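PDB 2C9K: pesticidal crystal protein Cry4Aa from Bacillus thuringiensis, which binds to midgut epithelial cells of insects and promotes their colloid-osmotic lysis, acting as a mosquito-larvicidal toxin. Local coordinates for residues A[267-270]-A[274-277]. Residues are numbered along the deposited sequence; the frame is centred on the assembly and turned at random.
Sequences LNFE and YKYY
K275 reaches back along its own loop to a main-chain carbonyl and lays its root against the F269 ring, a local contact within the connection between strand 262-267 and helix 279-286, in the middle delta-endotoxin region of the toxin. The lysine belongs to the 3-10 turn at 274-276. The ammonium nitrogen, K275 NZ, gives a hydrogen bond of 2.8 Å to E270 O; it arrives in the carbonyl plane on a lone pair, with a C=O...N angle of 137°. With CG set between the backbone N and the carbonyl carbon (chi1 51°) and the chain extended beyond CG, the lysine runs as a straight rod, and its CD passes F269 O.

At the other end of the rod, the F269 ring meets the base of the lysine obliquely through CZ and CE1, CZ lying 3.4 Å from K275 CB. F269 has CG anti to its own N (chi1 173°), which carries the ring across to K275, and the two side chains cross at about a right angle. K275 CG also sits over the centre of one face of the Y276 ring. The CB of E270 points away from 274-277, and its CD lies at the F269 ring edge, in plane.

Around this contact, N268 ND2 donates hydrogen bonds to N371 O and Q449 O, and L267 pairs through its backbone with Y451 of strand 450-457. K275 O accepts from N219 ND2, while F269 touches N221 and K275 touches L216, all in the loop between helices 183-208 and 222-240 of the N-terminal domain.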
ATOM      1  N   LEU A 267      19.741  -4.175   0.936  1.00 22.31           N
ATOM      2  CA  LEU A 267      20.886  -5.031   0.674  1.00 21.33           C
ATOM      3  C   LEU A 267      22.148  -4.472   1.322  1.00 22.31           C
ATOM      4  O   LEU A 267      22.381  -3.254   1.295  1.00 23.09           O
ATOM      5  CB  LEU A 267      21.105  -5.161  -0.841  1.00 18.69           C
ATOM      6  CG  LEU A 267      22.436  -5.735  -1.352  1.00 18.28           C
ATOM      7  CD1 LEU A 267      22.601  -7.192  -0.929  1.00 18.54           C
ATOM      8  CD2 LEU A 267      22.479  -5.611  -2.862  1.00 16.80           C
ATOM      9  N   ASN A 268      22.946  -5.379   1.894  1.00 21.07           N
ATOM     10  CA  ASN A 268      24.217  -5.078   2.558  1.00 21.28           C
ATOM     11  C   ASN A 268      24.129  -4.288   3.852  1.00 22.63           C
ATOM     12  O   ASN A 268      25.063  -3.577   4.219  1.00 22.28           O
ATOM     13  CB  ASN A 268      25.173  -4.357   1.608  1.00 21.23           C
ATOM     14  CG  ASN A 268      25.691  -5.261   0.516  1.00 23.32           C
ATOM     15  OD1 ASN A 268      25.749  -6.488   0.671  1.00 24.45           O
ATOM     16  ND2 ASN A 268      26.087  -4.661  -0.596  1.00 24.13           N
ATOM     17  N   PHE A 269      23.010  -4.424   4.551  1.00 24.17           N
ATOM     18  CA  PHE A 269      22.820  -3.718   5.800  1.00 25.29           C
ATOM     19  C   PHE A 269      23.786  -4.186   6.884  1.00 27.13           C
ATOM     20  O   PHE A 269      24.501  -3.390   7.496  1.00 28.54           O
ATOM     21  CB  PHE A 269      21.400  -3.919   6.312  1.00 23.09           C
ATOM     22  CG  PHE A 269      21.183  -3.350   7.677  1.00 21.94           C
ATOM     23  CD1 PHE A 269      21.062  -1.975   7.857  1.00 20.92           C
ATOM     24  CD2 PHE A 269      21.178  -4.177   8.794  1.00 19.46           C
ATOM     25  CE1 PHE A 269      20.945  -1.431   9.138  1.00 21.57           C
ATOM     26  CE2 PHE A 269      21.061  -3.640  10.075  1.00 20.00           C
ATOM     27  CZ  PHE A 269      20.945  -2.266  10.247  1.00 20.28           C
ATOM     28  N   GLU A 270      23.792  -5.490   7.120  1.00 29.05           N
ATOM     29  CA  GLU A 270      24.620  -6.077   8.157  1.00 29.03           C
ATOM     30  C   GLU A 270      26.125  -5.996   7.942  1.00 27.25           C
ATOM     31  O   GLU A 270      26.866  -5.856   8.902  1.00 27.44           O
ATOM     32  CB  GLU A 270      24.188  -7.530   8.391  1.00 29.74           C
ATOM     33  CG  GLU A 270      22.694  -7.674   8.700  1.00 36.41           C
ATOM     34  CD  GLU A 270      21.812  -7.876   7.447  1.00 43.15           C
ATOM     35  OE1 GLU A 270      22.052  -7.211   6.402  1.00 43.76           O
ATOM     36  OE2 GLU A 270      20.859  -8.700   7.520  1.00 43.77           O
ATOM     37  N   TYR A 274      27.086   1.688   8.113  1.00 26.80           N
ATOM     38  CA  TYR A 274      25.971   2.619   8.209  1.00 28.34           C
ATOM     39  C   TYR A 274      24.929   2.273   9.270  1.00 27.54           C
ATOM     40  O   TYR A 274      24.140   3.130   9.676  1.00 26.57           O
ATOM     41  CB  TYR A 274      25.308   2.760   6.838  1.00 29.80           C
ATOM     42  CG  TYR A 274      26.326   3.013   5.765  1.00 30.65           C
ATOM     43  CD1 TYR A 274      26.715   1.996   4.900  1.00 31.37           C
ATOM     44  CD2 TYR A 274      26.979   4.244   5.677  1.00 31.02           C
ATOM     45  CE1 TYR A 274      27.739   2.192   3.974  1.00 32.08           C
ATOM     46  CE2 TYR A 274      28.000   4.453   4.755  1.00 31.52           C
ATOM     47  CZ  TYR A 274      28.375   3.418   3.908  1.00 32.03           C
ATOM     48  OH  TYR A 274      29.386   3.600   2.998  1.00 32.70           O
ATOM     49  N   LYS A 275      24.924   1.028   9.725  1.00 25.90           N
ATOM     50  CA  LYS A 275      23.964   0.627  10.739  1.00 25.33           C
ATOM     51  C   LYS A 275      24.277   1.291  12.074  1.00 26.06           C
ATOM     52  O   LYS A 275      23.448   1.282  12.981  1.00 27.59           O
ATOM     53  CB  LYS A 275      23.961  -0.895  10.895  1.00 23.06           C
ATOM     54  CG  LYS A 275      25.341  -1.495  11.101  1.00 22.78           C
ATOM     55  CD  LYS A 275      25.282  -3.004  11.183  1.00 20.29           C
ATOM     56  CE  LYS A 275      26.618  -3.576  11.613  1.00 21.88           C
ATOM     57  NZ  LYS A 275      26.630  -5.069  11.593  1.00 20.90           N
ATOM     58  N   TYR A 276      25.465   1.882  12.188  1.00 26.49           N
ATOM     59  CA  TYR A 276      25.890   2.534  13.431  1.00 25.37           C
ATOM     60  C   TYR A 276      25.626   4.034  13.439  1.00 24.24           C
ATOM     61  O   TYR A 276      25.830   4.701  14.445  1.00 23.07           O
ATOM     62  CB  TYR A 276      27.380   2.273  13.687  1.00 25.06           C
ATOM     63  CG  TYR A 276      27.729   0.821  13.951  1.00 23.11           C
ATOM     64  CD1 TYR A 276      28.678   0.163  13.172  1.00 23.84           C
ATOM     65  CD2 TYR A 276      27.112   0.104  14.977  1.00 23.23           C
ATOM     66  CE1 TYR A 276      29.001  -1.166  13.402  1.00 23.09           C
ATOM     67  CE2 TYR A 276      27.429  -1.232  15.216  1.00 22.82           C
ATOM     68  CZ  TYR A 276      28.374  -1.855  14.418  1.00 23.50           C
ATOM     69  OH  TYR A 276      28.681  -3.176  14.617  1.00 25.27           O
ATOM     70  N   TYR A 277      25.181   4.555  12.302  1.00 24.96           N
ATOM     71  CA  TYR A 277      24.864   5.971  12.175  1.00 24.19           C
ATOM     72  C   TYR A 277      23.461   6.222  12.692  1.00 25.06           C
ATOM     73  O   TYR A 277      22.709   5.284  12.967  1.00 24.63           O
ATOM     74  CB  TYR A 277      24.937   6.407  10.717  1.00 23.33           C
ATOM     75  CG  TYR A 277      26.336   6.618  10.213  1.00 23.75           C
ATOM     76  CD1 TYR A 277      27.263   5.577  10.213  1.00 24.88           C
ATOM     77  CD2 TYR A 277      26.744   7.865   9.746  1.00 24.39           C
ATOM     78  CE1 TYR A 277      28.564   5.776   9.764  1.00 25.02           C
ATOM     79  CE2 TYR A 277      28.036   8.074   9.295  1.00 25.02           C
ATOM     80  CZ  TYR A 277      28.936   7.027   9.307  1.00 25.15           C
ATOM     81  OH  TYR A 277      30.207   7.233   8.853  1.00 26.80           O
TER